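Local coordinates for protein Bis(5'-nucleosyl)-tetraphosphatase [asymmetrical] (Caenorhabditis elegans, PDB 1KTG) that hydrolyses diadenosine tetraphosphate asymmetrically to AMP and ATP, using divalent metal ions such as magnesium, at residues K117-Y121 / A122-S126. Numbering follows the deposited sequence.
Sequences KIADY and AEMGS. With AMP (adenosine monophosphate), chain J.
Gly125 N donates to Tyr121 O at 3.0 Å, with an N-H...O angle of 163°, and so makes a backbone bond of the first turn of helix 122-137. A tight turn with Asp120 and Tyr121 joins helix 112-119 to helix 122-137 near the C-terminal end of the Nudix fold, with Tyr121 as N-cap. Helix 112-119 ends at Ala119, and Asp120 leaves helical geometry with a positive phi of 68°. Tyr121 N also bonds back to Ala119 O, at 2.7 Å, which ties the turn to the first helix.

Two apolar contacts close the corner. Ala119 CB meets Met124 CG at 3.6 Å. With chi1 at 174°, Met124 sends CG to Ala119 CB, and bends at chi2 and chi3 turn the rest of the chain away. Its side chain also touches Pro34 and Leu74, so the second helix packs on strands 32-38 and 64-78. The CB atoms of Tyr121 and Met124 lie further apart, at 4.3 Å.

Tyr121 carries the ligand contact. One face of the Tyr121 ring lies against the adenine of AMP, nearly parallel to it, with AMP C5 3.3 Å from the tyrosine plane and offset toward its rim. Tyr121 CE1 sits over the imidazole part of the base, 3.4 Å from AMP N7. A leucine in place of Tyr121 would probably leave the adenine without the aromatic face that covers it and AMP O2' without its bond to the hydroxyl. Tyr76, His31, Lys36 and Lys83 also hydrogen-bond to AMP. At the far end of the ring, Tyr121 OH shares a hydrogen bond of 2.5 Å with AMP O2'.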
loop_
_atom_site.group_PDB
_atom_site.type_symbol
_atom_site.label_atom_id
_atom_site.label_comp_id
_atom_site.label_asym_id
_atom_site.label_seq_id
_atom_site.Cartn_x
_atom_site.Cartn_y
_atom_site.Cartn_z
ATOM N N LYS A 117 -11.297 0.175 8.423
ATOM C CA LYS A 117 -12.254 1.267 8.524
ATOM C C LYS A 117 -11.810 2.481 7.695
ATOM O O LYS A 117 -12.620 3.072 6.974
ATOM C CB LYS A 117 -12.446 1.676 9.980
ATOM N N ILE A 118 -10.536 2.856 7.815
ATOM C CA ILE A 118 -10.009 4.046 7.138
ATOM C C ILE A 118 -9.928 3.849 5.612
ATOM O O ILE A 118 -10.242 4.766 4.850
ATOM C CB ILE A 118 -8.632 4.455 7.720
ATOM C CG1 ILE A 118 -8.813 5.059 9.120
ATOM C CG2 ILE A 118 -7.929 5.451 6.804
ATOM C CD1 ILE A 118 -7.503 5.395 9.853
ATOM N N ALA A 119 -9.543 2.653 5.181
ATOM C CA ALA A 119 -9.413 2.332 3.754
ATOM C C ALA A 119 -10.794 2.298 3.115
ATOM O O ALA A 119 -10.956 2.582 1.930
ATOM C CB ALA A 119 -8.705 1.012 3.568
ATOM N N ASP A 120 -11.769 1.926 3.933
ATOM C CA ASP A 120 -13.191 1.988 3.621
ATOM C C ASP A 120 -13.715 1.034 2.541
ATOM O O ASP A 120 -14.788 0.469 2.714
ATOM C CB ASP A 120 -13.625 3.437 3.371
ATOM C CG ASP A 120 -15.081 3.547 2.994
ATOM O OD1 ASP A 120 -15.968 3.157 3.800
ATOM O OD2 ASP A 120 -15.427 4.012 1.893
ATOM N N TYR A 121 -12.979 0.818 1.462
ATOM C CA TYR A 121 -13.444 -0.066 0.392
ATOM C C TYR A 121 -13.397 -1.540 0.799
ATOM O O TYR A 121 -12.364 -2.048 1.231
ATOM C CB TYR A 121 -12.613 0.163 -0.866
ATOM C CG TYR A 121 -12.547 1.623 -1.239
ATOM C CD1 TYR A 121 -11.376 2.349 -1.087
ATOM C CD2 TYR A 121 -13.671 2.288 -1.694
ATOM C CE1 TYR A 121 -11.326 3.702 -1.416
ATOM C CE2 TYR A 121 -13.628 3.635 -2.021
ATOM C CZ TYR A 121 -12.458 4.330 -1.879
ATOM O OH TYR A 121 -12.417 5.670 -2.207
ATOM N N ALA A 122 -14.526 -2.222 0.633
ATOM C CA ALA A 122 -14.667 -3.625 1.016
ATOM C C ALA A 122 -13.540 -4.531 0.525
ATOM O O ALA A 122 -12.986 -5.297 1.319
ATOM C CB ALA A 122 -15.997 -4.161 0.531
ATOM N N GLU A 123 -13.211 -4.451 -0.766
ATOM C CA GLU A 123 -12.153 -5.289 -1.343
ATOM C C GLU A 123 -10.795 -5.014 -0.706
ATOM O O GLU A 123 -10.018 -5.938 -0.496
ATOM C CB GLU A 123 -12.014 -5.090 -2.860
ATOM C CG GLU A 123 -13.295 -5.105 -3.671
ATOM C CD GLU A 123 -14.243 -6.198 -3.265
ATOM O OE1 GLU A 123 -13.783 -7.348 -3.065
ATOM O OE2 GLU A 123 -15.455 -5.902 -3.152
ATOM N N MET A 124 -10.486 -3.746 -0.434
ATOM C CA MET A 124 -9.224 -3.425 0.230
ATOM C C MET A 124 -9.235 -4.065 1.617
ATOM O O MET A 124 -8.224 -4.619 2.061
ATOM C CB MET A 124 -8.994 -1.917 0.348
ATOM C CG MET A 124 -7.754 -1.553 1.157
ATOM S SD MET A 124 -6.199 -2.181 0.460
ATOM C CE MET A 124 -5.963 -1.044 -0.900
ATOM N N GLY A 125 -10.385 -4.001 2.294
ATOM C CA GLY A 125 -10.541 -4.637 3.598
ATOM C C GLY A 125 -10.206 -6.123 3.565
ATOM O O GLY A 125 -9.413 -6.625 4.376
ATOM N N SER A 126 -10.809 -6.833 2.620
ATOM C CA SER A 126 -10.563 -8.270 2.451
ATOM C C SER A 126 -9.085 -8.563 2.170
ATOM O O SER A 126 -8.534 -9.546 2.664
ATOM C CB SER A 126 -11.437 -8.814 1.323
ATOM O OG SER A 126 -12.798 -8.724 1.673
HETATM P P AMP J . -6.895 5.785 -6.736
HETATM O O1P AMP J . -6.469 5.684 -5.284
HETATM O O2P AMP J . -6.887 4.421 -7.387
HETATM O O3P AMP J . -6.105 6.873 -7.400
HETATM O "O5'" AMP J . -8.427 6.284 -6.696
HETATM C "C5'" AMP J . -9.135 6.593 -7.892
HETATM C "C4'" AMP J . -10.612 6.685 -7.554
HETATM O "O4'" AMP J . -11.059 5.380 -7.204
HETATM C "C3'" AMP J . -10.872 7.592 -6.362
HETATM O "O3'" AMP J . -12.020 8.386 -6.619
HETATM C "C2'" AMP J . -11.081 6.646 -5.189
HETATM O "O2'" AMP J . -12.103 7.082 -4.305
HETATM C "C1'" AMP J . -11.482 5.331 -5.838
HETATM N N9 AMP J . -10.909 4.129 -5.189
HETATM C C8 AMP J . -9.684 3.978 -4.639
HETATM N N7 AMP J . -9.551 2.717 -4.155
HETATM C C5 AMP J . -10.676 2.051 -4.396
HETATM C C6 AMP J . -11.171 0.684 -4.139
HETATM N N6 AMP J . -10.387 -0.222 -3.504
HETATM N N1 AMP J . -12.413 0.377 -4.543
HETATM C C2 AMP J . -13.198 1.276 -5.175
HETATM N N3 AMP J . -12.797 2.541 -5.438
HETATM C C4 AMP J . -11.580 2.975 -5.078
#